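Local coordinates for cycloalternan-forming enzyme (Listeria monocytogenes serovar 1/2a, PDB 5F7U), which is a multidomain carbohydrate-active enzyme of glycoside hydrolase family 31 with a TIM-barrel domain and a C-terminal family 6 carbohydrate-binding module, at residues A[967-972]-A[1052-1057]; A[993-998]-A[1018-1023]; A[1004-1009]-A[1042-1047]. The protein carries 1 engineered substitution. One frame throughout, in Å; residues are numbered along the deposited sequence.

Contact 1 (A[967-972]-A[1052-1057]). With MG (magnesium ion), chain G; GLC (alpha-D-glucopyranose), chain D; GLC (alpha-D-glucopyranose), chain B.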
loop_
_atom_site.group_PDB
_atom_site.type_symbol
_atom_site.label_atom_id
_atom_site.label_comp_id
_atom_site.label_asym_id
_atom_site.label_seq_id
_atom_site.Cartn_x
_atom_site.Cartn_y
_atom_site.Cartn_z
ATOM N N ALA A 967 -12.926 -37.396 21.992
ATOM C CA ALA A 967 -12.908 -38.740 22.614
ATOM C C ALA A 967 -13.769 -38.885 23.877
ATOM O O ALA A 967 -13.665 -38.061 24.803
ATOM C CB ALA A 967 -11.475 -39.152 22.919
ATOM N N GLY A 968 -14.591 -39.942 23.923
ATOM C CA GLY A 968 -15.355 -40.298 25.143
ATOM C C GLY A 968 -16.609 -39.440 25.283
ATOM O O GLY A 968 -17.729 -39.922 25.067
ATOM N N PHE A 969 -16.422 -38.174 25.675
ATOM C CA PHE A 969 -17.496 -37.186 25.653
ATOM C C PHE A 969 -18.710 -37.732 26.445
ATOM O O PHE A 969 -19.867 -37.623 26.019
ATOM C CB PHE A 969 -17.772 -36.840 24.168
ATOM C CG PHE A 969 -18.891 -35.862 23.918
ATOM C CD1 PHE A 969 -19.202 -34.832 24.815
ATOM C CD2 PHE A 969 -19.609 -35.948 22.724
ATOM C CE1 PHE A 969 -20.235 -33.938 24.535
ATOM C CE2 PHE A 969 -20.627 -35.054 22.437
ATOM C CZ PHE A 969 -20.942 -34.045 23.343
ATOM N N ASP A 970 -18.415 -38.301 27.619
ATOM C CA ASP A 970 -19.347 -39.201 28.302
ATOM C C ASP A 970 -19.703 -38.825 29.741
ATOM O O ASP A 970 -20.119 -39.680 30.535
ATOM C CB ASP A 970 -18.810 -40.630 28.235
ATOM C CG ASP A 970 -17.534 -40.828 29.044
ATOM O OD1 ASP A 970 -16.725 -39.879 29.177
ATOM O OD2 ASP A 970 -17.342 -41.950 29.557
ATOM N N ALA A 971 -19.547 -37.551 30.079
ATOM C CA ALA A 971 -19.879 -37.072 31.421
ATOM C C ALA A 971 -20.676 -35.786 31.316
ATOM O O ALA A 971 -20.543 -35.046 30.337
ATOM C CB ALA A 971 -18.612 -36.867 32.249
ATOM N N GLU A 972 -21.519 -35.527 32.313
ATOM C CA GLU A 972 -22.297 -34.278 32.364
ATOM C C GLU A 972 -21.378 -33.054 32.343
ATOM O O GLU A 972 -20.238 -33.120 32.814
ATOM C CB GLU A 972 -23.189 -34.245 33.601
ATOM C CG GLU A 972 -24.313 -35.263 33.581
ATOM C CD GLU A 972 -25.274 -35.078 34.736
ATOM O OE1 GLU A 972 -25.284 -35.934 35.637
ATOM O OE2 GLU A 972 -26.016 -34.070 34.746
ATOM N N ALA A 1052 -23.473 -43.341 27.770
ATOM C CA ALA A 1052 -22.394 -44.037 27.054
ATOM C C ALA A 1052 -21.362 -43.142 26.391
ATOM O O ALA A 1052 -21.645 -42.001 26.015
ATOM C CB ALA A 1052 -22.947 -45.054 26.060
ATOM N N GLY A 1053 -20.150 -43.680 26.267
ATOM C CA GLY A 1053 -19.066 -42.987 25.591
ATOM C C GLY A 1053 -19.154 -43.144 24.092
ATOM O O GLY A 1053 -19.596 -44.186 23.590
ATOM N N ILE A 1054 -18.740 -42.089 23.386
ATOM C CA ILE A 1054 -18.621 -42.100 21.931
ATOM C C ILE A 1054 -17.307 -41.431 21.539
ATOM O O ILE A 1054 -16.739 -40.669 22.325
ATOM C CB ILE A 1054 -19.801 -41.375 21.204
ATOM C CG1 ILE A 1054 -19.746 -39.839 21.366
ATOM C CG2 ILE A 1054 -21.143 -41.921 21.650
ATOM C CD1 ILE A 1054 -20.705 -39.076 20.459
ATOM N N ASN A 1055 -16.819 -41.738 20.344
ATOM C CA ASN A 1055 -15.819 -40.889 19.696
ATOM C C ASN A 1055 -16.534 -40.128 18.605
ATOM O O ASN A 1055 -17.283 -40.714 17.827
ATOM C CB ASN A 1055 -14.649 -41.712 19.164
ATOM C CG ASN A 1055 -13.840 -42.337 20.283
ATOM O OD1 ASN A 1055 -13.781 -41.793 21.392
ATOM N ND2 ASN A 1055 -13.218 -43.484 20.007
ATOM N N PHE A 1056 -16.334 -38.815 18.579
ATOM C CA PHE A 1056 -17.147 -37.922 17.738
ATOM C C PHE A 1056 -16.246 -37.314 16.655
ATOM O O PHE A 1056 -15.389 -36.488 16.945
ATOM C CB PHE A 1056 -17.803 -36.887 18.667
ATOM C CG PHE A 1056 -18.774 -35.923 18.002
ATOM C CD1 PHE A 1056 -19.287 -36.121 16.711
ATOM C CD2 PHE A 1056 -19.217 -34.818 18.734
ATOM C CE1 PHE A 1056 -20.193 -35.199 16.158
ATOM C CE2 PHE A 1056 -20.114 -33.901 18.193
ATOM C CZ PHE A 1056 -20.619 -34.098 16.907
ATOM N N ASP A 1057 -16.428 -37.765 15.415
ATOM C CA ASP A 1057 -15.546 -37.374 14.309
ATOM C C ASP A 1057 -15.857 -35.988 13.721
ATOM O O ASP A 1057 -14.995 -35.112 13.666
ATOM C CB ASP A 1057 -15.585 -38.423 13.190
ATOM C CG ASP A 1057 -14.552 -38.153 12.095
ATOM O OD1 ASP A 1057 -13.605 -37.338 12.300
ATOM O OD2 ASP A 1057 -14.710 -38.763 11.022
HETATM MG MG MG G . -12.546 -35.442 12.718
HETATM C C1 GLC D . -12.138 -46.864 24.629
HETATM C C2 GLC D . -11.736 -46.289 23.264
HETATM C C3 GLC D . -11.759 -44.753 23.272
HETATM C C4 GLC D . -13.099 -44.209 23.771
HETATM C C5 GLC D . -13.365 -44.805 25.157
HETATM C C6 GLC D . -14.673 -44.338 25.770
HETATM O O1 GLC D . -11.085 -46.703 25.605
HETATM O O2 GLC D . -10.432 -46.736 22.886
HETATM O O3 GLC D . -11.450 -44.277 21.965
HETATM O O4 GLC D . -13.058 -42.775 23.823
HETATM O O5 GLC D . -13.363 -46.250 25.088
HETATM O O6 GLC D . -14.755 -44.940 27.064
HETATM C C1 GLC B . -15.929 -44.515 27.785
HETATM C C2 GLC B . -15.796 -44.884 29.267
HETATM C C3 GLC B . -15.885 -46.408 29.458
HETATM C C4 GLC B . -17.145 -46.989 28.796
HETATM C C5 GLC B . -17.316 -46.484 27.351
HETATM C C6 GLC B . -18.676 -46.829 26.749
HETATM O O2 GLC B . -14.568 -44.355 29.777
HETATM O O3 GLC B . -15.859 -46.733 30.854
HETATM O O4 GLC B . -17.092 -48.420 28.795
HETATM O O5 GLC B . -17.159 -45.054 27.287
HETATM O O6 GLC B . -19.725 -46.181 27.475
#
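This contact lies at the sugar-binding end of the beta sandwich that forms the family 6 carbohydrate-binding module. The end of strand 965-968 and the turn after it meet the start of strand 1054-1062, running roughly antiparallel. The side chain of N1055 is central. Its CG is anti to the carbonyl carbon (chi1 -67°), which sends the amide to the glucose of chain D. There ND2 donates to the sugar O3 at 2.8 Å, and OD1 accepts from the sugar O4 at 2.7 Å. One amide therefore grips two neighbouring hydroxyls. The same OD1 also takes the N-H of G968 at 3.2 Å, nearly along its C=O axis. This third bond to the amide helps fix its rotation. G968 has positive phi and turns the chain here. Its O receives the N-H of I1054 at 2.9 Å, in the carbonyl plane on a lone pair.

On the inner side, the side chains of F969 and F1056 lie side by side and point the same way. Both have CG anti to the backbone N. F969 CE2 meets F1056 CD2 at 4.0 Å, while F969 CD2 rests near the CD1 tip of I1054. R1004 makes a cation-pi contact with F969.

D970 CB sits close to the CA of G1053, and its OD2 comes near C2 of the chain B glucose. Further along the strand, D1057 OD1 binds magnesium together with E942, E944, T961 and G964. At the opposite end, G1053 N donates to O6 of the chain B glucose at 2.8 Å, almost straight at 175°.

Contact 2 (A[993-998]-A[1018-1023]). With GLC (alpha-D-glucopyranose), chain D.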
loop_
_atom_site.group_PDB
_atom_site.type_symbol
_atom_site.label_atom_id
_atom_site.label_comp_id
_atom_site.label_asym_id
_atom_site.label_seq_id
_atom_site.Cartn_x
_atom_site.Cartn_y
_atom_site.Cartn_z
ATOM N N VAL A 993 -24.124 -37.103 11.659
ATOM C CA VAL A 993 -23.246 -37.161 12.836
ATOM C C VAL A 993 -22.415 -38.439 12.707
ATOM O O VAL A 993 -22.968 -39.547 12.770
ATOM C CB VAL A 993 -24.057 -37.149 14.168
ATOM C CG1 VAL A 993 -23.109 -37.304 15.374
ATOM C CG2 VAL A 993 -24.882 -35.861 14.293
ATOM N N ARG A 994 -21.102 -38.285 12.522
ATOM C CA ARG A 994 -20.192 -39.417 12.374
ATOM C C ARG A 994 -19.447 -39.673 13.673
ATOM O O ARG A 994 -18.785 -38.793 14.211
ATOM C CB ARG A 994 -19.217 -39.223 11.196
ATOM C CG ARG A 994 -18.400 -40.475 10.878
ATOM C CD ARG A 994 -17.714 -40.380 9.535
ATOM N NE ARG A 994 -17.153 -41.664 9.085
ATOM C CZ ARG A 994 -15.853 -41.967 9.054
ATOM N NH1 ARG A 994 -14.928 -41.095 9.460
ATOM N NH2 ARG A 994 -15.473 -43.162 8.604
ATOM N N TYR A 995 -19.545 -40.911 14.153
ATOM C CA TYR A 995 -19.118 -41.235 15.508
ATOM C C TYR A 995 -18.745 -42.711 15.580
ATOM O O TYR A 995 -19.083 -43.501 14.686
ATOM C CB TYR A 995 -20.271 -40.971 16.502
ATOM C CG TYR A 995 -21.364 -42.010 16.345
ATOM C CD1 TYR A 995 -22.260 -41.947 15.271
ATOM C CD2 TYR A 995 -21.444 -43.097 17.217
ATOM C CE1 TYR A 995 -23.230 -42.924 15.086
ATOM C CE2 TYR A 995 -22.407 -44.078 17.046
ATOM C CZ TYR A 995 -23.293 -43.978 15.984
ATOM O OH TYR A 995 -24.229 -44.964 15.827
ATOM N N SER A 996 -18.113 -43.088 16.681
ATOM C CA SER A 996 -17.966 -44.499 17.005
ATOM C C SER A 996 -18.502 -44.731 18.421
ATOM O O SER A 996 -18.396 -43.858 19.287
ATOM C CB SER A 996 -16.504 -44.912 16.880
ATOM O OG SER A 996 -16.349 -46.303 17.069
ATOM N N ALA A 997 -19.103 -45.898 18.640
ATOM C CA ALA A 997 -19.653 -46.259 19.938
ATOM C C ALA A 997 -19.399 -47.739 20.107
ATOM O O ALA A 997 -20.287 -48.561 19.898
ATOM C CB ALA A 997 -21.148 -45.935 20.004
ATOM N N GLY A 998 -18.157 -48.055 20.458
ATOM C CA GLY A 998 -17.655 -49.431 20.504
ATOM C C GLY A 998 -18.213 -50.347 21.571
ATOM O O GLY A 998 -18.098 -51.569 21.438
ATOM N N PRO A 1018 -26.543 -45.577 17.750
ATOM C CA PRO A 1018 -26.402 -47.026 17.986
ATOM C C PRO A 1018 -24.960 -47.511 18.120
ATOM O O PRO A 1018 -24.044 -46.921 17.541
ATOM C CB PRO A 1018 -27.046 -47.660 16.745
ATOM C CG PRO A 1018 -27.966 -46.613 16.210
ATOM C CD PRO A 1018 -27.324 -45.292 16.532
ATOM N N LYS A 1019 -24.780 -48.593 18.879
ATOM C CA LYS A 1019 -23.485 -49.256 19.038
ATOM C C LYS A 1019 -22.858 -49.544 17.674
ATOM O O LYS A 1019 -23.561 -49.948 16.736
ATOM C CB LYS A 1019 -23.667 -50.570 19.813
ATOM C CG LYS A 1019 -22.383 -51.295 20.199
ATOM C CD LYS A 1019 -22.684 -52.722 20.685
ATOM C CE LYS A 1019 -21.412 -53.516 21.002
ATOM N NZ LYS A 1019 -20.592 -53.851 19.785
ATOM N N THR A 1020 -21.550 -49.301 17.569
ATOM C CA THR A 1020 -20.759 -49.762 16.425
ATOM C C THR A 1020 -20.053 -51.063 16.820
ATOM O O THR A 1020 -19.877 -51.326 18.015
ATOM C CB THR A 1020 -19.724 -48.703 15.964
ATOM O OG1 THR A 1020 -18.872 -48.341 17.058
ATOM C CG2 THR A 1020 -20.418 -47.447 15.421
ATOM N N ALA A 1021 -19.656 -51.866 15.828
ATOM C CA ALA A 1021 -18.968 -53.160 16.052
ATOM C C ALA A 1021 -17.826 -53.100 17.071
ATOM O O ALA A 1021 -17.688 -53.984 17.935
ATOM C CB ALA A 1021 -18.461 -53.724 14.731
ATOM N N ASN A 1022 -17.018 -52.052 16.952
ATOM C CA ASN A 1022 -15.884 -51.780 17.828
ATOM C C ASN A 1022 -15.490 -50.311 17.686
ATOM O O ASN A 1022 -16.146 -49.562 16.939
ATOM C CB ASN A 1022 -14.704 -52.704 17.488
ATOM C CG ASN A 1022 -14.402 -52.749 15.999
ATOM O OD1 ASN A 1022 -14.181 -51.720 15.354
ATOM N ND2 ASN A 1022 -14.375 -53.954 15.450
ATOM N N TRP A 1023 -14.424 -49.901 18.384
ATOM C CA TRP A 1023 -13.947 -48.515 18.319
ATOM C C TRP A 1023 -13.219 -48.160 17.016
ATOM O O TRP A 1023 -12.927 -46.981 16.770
ATOM C CB TRP A 1023 -13.069 -48.154 19.524
ATOM C CG TRP A 1023 -13.789 -48.185 20.814
ATOM C CD1 TRP A 1023 -13.668 -49.127 21.800
ATOM C CD2 TRP A 1023 -14.761 -47.244 21.272
ATOM N NE1 TRP A 1023 -14.508 -48.827 22.846
ATOM C CE2 TRP A 1023 -15.192 -47.676 22.550
ATOM C CE3 TRP A 1023 -15.321 -46.075 20.723
ATOM C CZ2 TRP A 1023 -16.157 -46.978 23.298
ATOM C CZ3 TRP A 1023 -16.281 -45.379 21.467
ATOM C CH2 TRP A 1023 -16.681 -45.827 22.744
HETATM C C1 GLC D . -12.138 -46.864 24.629
HETATM C C2 GLC D . -11.736 -46.289 23.264
HETATM C C3 GLC D . -11.759 -44.753 23.272
HETATM C C4 GLC D . -13.099 -44.209 23.771
HETATM C C5 GLC D . -13.365 -44.805 25.157
HETATM C C6 GLC D . -14.673 -44.338 25.770
HETATM O O1 GLC D . -11.085 -46.703 25.605
HETATM O O2 GLC D . -10.432 -46.736 22.886
HETATM O O3 GLC D . -11.450 -44.277 21.965
HETATM O O4 GLC D . -13.058 -42.775 23.823
HETATM O O5 GLC D . -13.363 -46.250 25.088
HETATM O O6 GLC D . -14.755 -44.940 27.064
#
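The indole of W1023 stands between sugar and protein. The chain D glucose lies over one face, with its O5 3.4 Å from W1023 CZ2. The opposite face is covered by the backbone of A997 and G998. G998 N is 3.4 Å from W1023 CZ3, and G998 CA makes a CH-pi contact 3.7 Å from the centroid of the five-membered ring. G998 has no side chain, so its backbone can come this near the indole. An aromatic platform for sugar is a familiar feature of carbohydrate-binding modules, and W1023 belongs to the glycan pocket here.

Hydrogen bonds set the loop that presents the indole. T1020 OG1 lies between the backbone N and the carbonyl carbon (chi1 56°). From there it accepts A997 N at 2.9 Å and donates to N1022 O at 3.0 Å. T1020 N returns a bond to A997 O at 2.8 Å, approaching from above the carbonyl plane. Thus A997 and T1020 hold each other in both directions, and the T1020 hydroxyl ties down the loop just before W1023.

Y995 braces the start of the loop. Its OH donates to P1018 O at 2.6 Å, on a lone pair in the carbonyl plane, with the carbonyl oxygen at the edge of the ring. N1027 also bonds this hydroxyl. S996 OG is held by T1025 O.

The loop 1018-1023 links strand 1011-1017 to strand 1027-1035. It folds against the end of strand 987-996, which pairs with strand 1027-1035 on one side and strand 1054-1062 on the other.

Contact 3 (A[1004-1009]-A[1042-1047])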
loop_
_atom_site.group_PDB
_atom_site.type_symbol
_atom_site.label_atom_id
_atom_site.label_comp_id
_atom_site.label_asym_id
_atom_site.label_seq_id
_atom_site.Cartn_x
_atom_site.Cartn_y
_atom_site.Cartn_z
ATOM N N ARG A 1004 -26.946 -38.452 22.876
ATOM C CA ARG A 1004 -26.476 -37.089 23.157
ATOM C C ARG A 1004 -27.605 -36.094 22.929
ATOM O O ARG A 1004 -28.571 -36.374 22.218
ATOM C CB ARG A 1004 -25.262 -36.714 22.297
ATOM C CG ARG A 1004 -23.991 -37.510 22.573
ATOM C CD ARG A 1004 -23.387 -37.205 23.939
ATOM N NE ARG A 1004 -22.133 -37.934 24.139
ATOM C CZ ARG A 1004 -22.039 -39.219 24.487
ATOM N NH1 ARG A 1004 -20.837 -39.765 24.649
ATOM N NH2 ARG A 1004 -23.128 -39.967 24.683
ATOM N N THR A 1005 -27.479 -34.929 23.553
ATOM C CA THR A 1005 -28.481 -33.888 23.437
ATOM C C THR A 1005 -27.888 -32.821 22.532
ATOM O O THR A 1005 -26.699 -32.488 22.649
ATOM C CB THR A 1005 -28.843 -33.339 24.832
ATOM O OG1 THR A 1005 -29.421 -34.392 25.610
ATOM C CG2 THR A 1005 -29.844 -32.212 24.743
ATOM N N VAL A 1006 -28.704 -32.325 21.598
ATOM C CA VAL A 1006 -28.274 -31.308 20.647
ATOM C C VAL A 1006 -29.171 -30.077 20.796
ATOM O O VAL A 1006 -30.383 -30.215 20.968
ATOM C CB VAL A 1006 -28.330 -31.822 19.180
ATOM C CG1 VAL A 1006 -27.544 -30.881 18.260
ATOM C CG2 VAL A 1006 -27.742 -33.224 19.090
ATOM N N TYR A 1007 -28.562 -28.894 20.729
ATOM C CA TYR A 1007 -29.291 -27.629 20.702
ATOM C C TYR A 1007 -28.951 -26.947 19.392
ATOM O O TYR A 1007 -27.765 -26.745 19.081
ATOM C CB TYR A 1007 -28.867 -26.734 21.865
ATOM C CG TYR A 1007 -29.237 -27.282 23.221
ATOM C CD1 TYR A 1007 -28.431 -28.228 23.863
ATOM C CD2 TYR A 1007 -30.398 -26.846 23.867
ATOM C CE1 TYR A 1007 -28.772 -28.721 25.120
ATOM C CE2 TYR A 1007 -30.740 -27.321 25.125
ATOM C CZ TYR A 1007 -29.930 -28.261 25.744
ATOM O OH TYR A 1007 -30.292 -28.733 26.984
ATOM N N ILE A 1008 -29.985 -26.579 18.642
ATOM C CA ILE A 1008 -29.812 -25.864 17.383
ATOM C C ILE A 1008 -30.387 -24.481 17.607
ATOM O O ILE A 1008 -31.611 -24.330 17.735
ATOM C CB ILE A 1008 -30.558 -26.554 16.200
ATOM C CG1 ILE A 1008 -30.208 -28.056 16.083
ATOM C CG2 ILE A 1008 -30.309 -25.771 14.895
ATOM C CD1 ILE A 1008 -28.755 -28.346 15.753
ATOM N N ASN A 1009 -29.507 -23.480 17.697
ATOM C CA ASN A 1009 -29.933 -22.128 18.062
ATOM C C ASN A 1009 -30.901 -22.145 19.248
ATOM O O ASN A 1009 -31.931 -21.471 19.220
ATOM C CB ASN A 1009 -30.581 -21.436 16.853
ATOM C CG ASN A 1009 -29.635 -21.295 15.696
ATOM O OD1 ASN A 1009 -28.479 -20.872 15.862
ATOM N ND2 ASN A 1009 -30.114 -21.647 14.501
ATOM N N VAL A 1042 -24.669 -24.725 17.073
ATOM C CA VAL A 1042 -25.026 -26.146 17.204
ATOM C C VAL A 1042 -24.220 -26.751 18.345
ATOM O O VAL A 1042 -23.001 -26.897 18.234
ATOM C CB VAL A 1042 -24.825 -26.914 15.874
ATOM C CG1 VAL A 1042 -25.161 -28.400 16.017
ATOM C CG2 VAL A 1042 -25.659 -26.284 14.760
ATOM N N VAL A 1043 -24.907 -27.081 19.437
ATOM C CA VAL A 1043 -24.252 -27.566 20.657
ATOM C C VAL A 1043 -24.638 -29.014 20.918
ATOM O O VAL A 1043 -25.817 -29.339 21.072
ATOM C CB VAL A 1043 -24.605 -26.712 21.909
ATOM C CG1 VAL A 1043 -23.780 -27.160 23.112
ATOM C CG2 VAL A 1043 -24.413 -25.218 21.659
ATOM N N PHE A 1044 -23.634 -29.879 20.966
ATOM C CA PHE A 1044 -23.817 -31.246 21.439
ATOM C C PHE A 1044 -23.436 -31.265 22.918
ATOM O O PHE A 1044 -22.386 -30.742 23.300
ATOM C CB PHE A 1044 -22.933 -32.204 20.648
ATOM C CG PHE A 1044 -23.382 -32.418 19.237
ATOM C CD1 PHE A 1044 -23.121 -31.462 18.243
ATOM C CD2 PHE A 1044 -24.035 -33.597 18.883
ATOM C CE1 PHE A 1044 -23.545 -31.669 16.929
ATOM C CE2 PHE A 1044 -24.457 -33.811 17.571
ATOM C CZ PHE A 1044 -24.212 -32.846 16.593
ATOM N N ASP A 1045 -24.310 -31.850 23.725
ATOM C CA ASP A 1045 -24.182 -31.932 25.183
ATOM C C ASP A 1045 -24.283 -33.377 25.639
ATOM O O ASP A 1045 -24.969 -34.175 25.007
ATOM C CB ASP A 1045 -25.367 -31.205 25.827
ATOM C CG ASP A 1045 -24.975 -29.917 26.477
ATOM O OD1 ASP A 1045 -24.005 -29.259 26.025
ATOM O OD2 ASP A 1045 -25.650 -29.545 27.459
ATOM N N PHE A 1046 -23.631 -33.697 26.757
ATOM C CA PHE A 1046 -23.962 -34.914 27.501
ATOM C C PHE A 1046 -24.702 -34.457 28.744
ATOM O O PHE A 1046 -24.122 -33.830 29.623
ATOM C CB PHE A 1046 -22.706 -35.704 27.867
ATOM C CG PHE A 1046 -22.986 -37.047 28.507
ATOM C CD1 PHE A 1046 -23.385 -37.140 29.847
ATOM C CD2 PHE A 1046 -22.836 -38.219 27.773
ATOM C CE1 PHE A 1046 -23.632 -38.376 30.438
ATOM C CE2 PHE A 1046 -23.080 -39.461 28.358
ATOM C CZ PHE A 1046 -23.476 -39.536 29.686
ATOM N N GLU A 1047 -25.991 -34.747 28.801
ATOM C CA GLU A 1047 -26.792 -34.334 29.940
ATOM C C GLU A 1047 -27.142 -35.515 30.832
ATOM O O GLU A 1047 -26.704 -36.641 30.569
ATOM C CB GLU A 1047 -28.015 -33.556 29.481
ATOM C CG GLU A 1047 -27.590 -32.228 28.883
ATOM C CD GLU A 1047 -28.725 -31.330 28.487
ATOM O OE1 GLU A 1047 -28.410 -30.290 27.875
ATOM O OE2 GLU A 1047 -29.906 -31.642 28.767
#
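Backbone bonds join two neighbouring antiparallel strands of one sheet in the beta sandwich of the carbohydrate-binding module. T1005 with D1045 and Y1007 with V1043 are the hydrogen-bonded pairs, each bonded in both directions. The shortest of these four bonds is D1045 N to T1005 O, at 2.7 Å. V1006 with F1044 and I1008 with V1042 are the non-hydrogen-bonded pairs.

Apolar contacts fill the face that carries V1006, I1008, V1042 and F1044. V1006 CG1 sits above the centre of the F1044 ring in a CH-pi contact, 4.2 Å from the centroid and 7° off its normal. I1008 CD1 touches V1042 CG1 at 3.6 Å. M991 of strand 987-996 packs against this face, and F1044 also meets F1056.

A cation meets an aromatic edge beside the start of strand 1002-1008. F1046 CD2 lies over the centre of the R1004 guanidinium, 3.5 Å from CZ. The two planes stand 76° apart, so the ring presents its edge to the flat group. R1004 NH1 itself bonds A1052 O.

Polar tips meet on the other face. Y1007 and E1047 reach toward each other tip to tip, and Y1007 OH donates to the syn lone pair of E1047 OE1 at 2.6 Å. T1005 CG2 packs beside this carboxylate, while T1005 OG1 bonds D1050.

D1045 OD2 is only 2.9 Å from E1047 OE1, although both are acceptors. Such crowding would probably raise the proton affinity of one carboxylate, and the short tyrosine bond may offset part of the repulsion.

How the contacts relate
All three contacts belong to the C-terminal carbohydrate-binding module. Contacts 1 and 2 share the sheet containing strands 987-996 and 1054-1062, and both touch the chain D glucose. They join through N1055 O with S996 N and through the D1057-R994 salt bridge. Contact 1 is mostly buried, polar at the sugar and metal and aromatic within. Contact 2 sets a partly exposed loop against a buried strand end, by backbone and hydroxyl bonds and by packing under the indole. Contact 3 is regular strand pairing in the other sheet, farther from the sugar, with one apolar face and one mixed face of hydroxyl, carboxylate and valine groups. It meets contact 1 through R1004 and contact 2 through V993 against F1044.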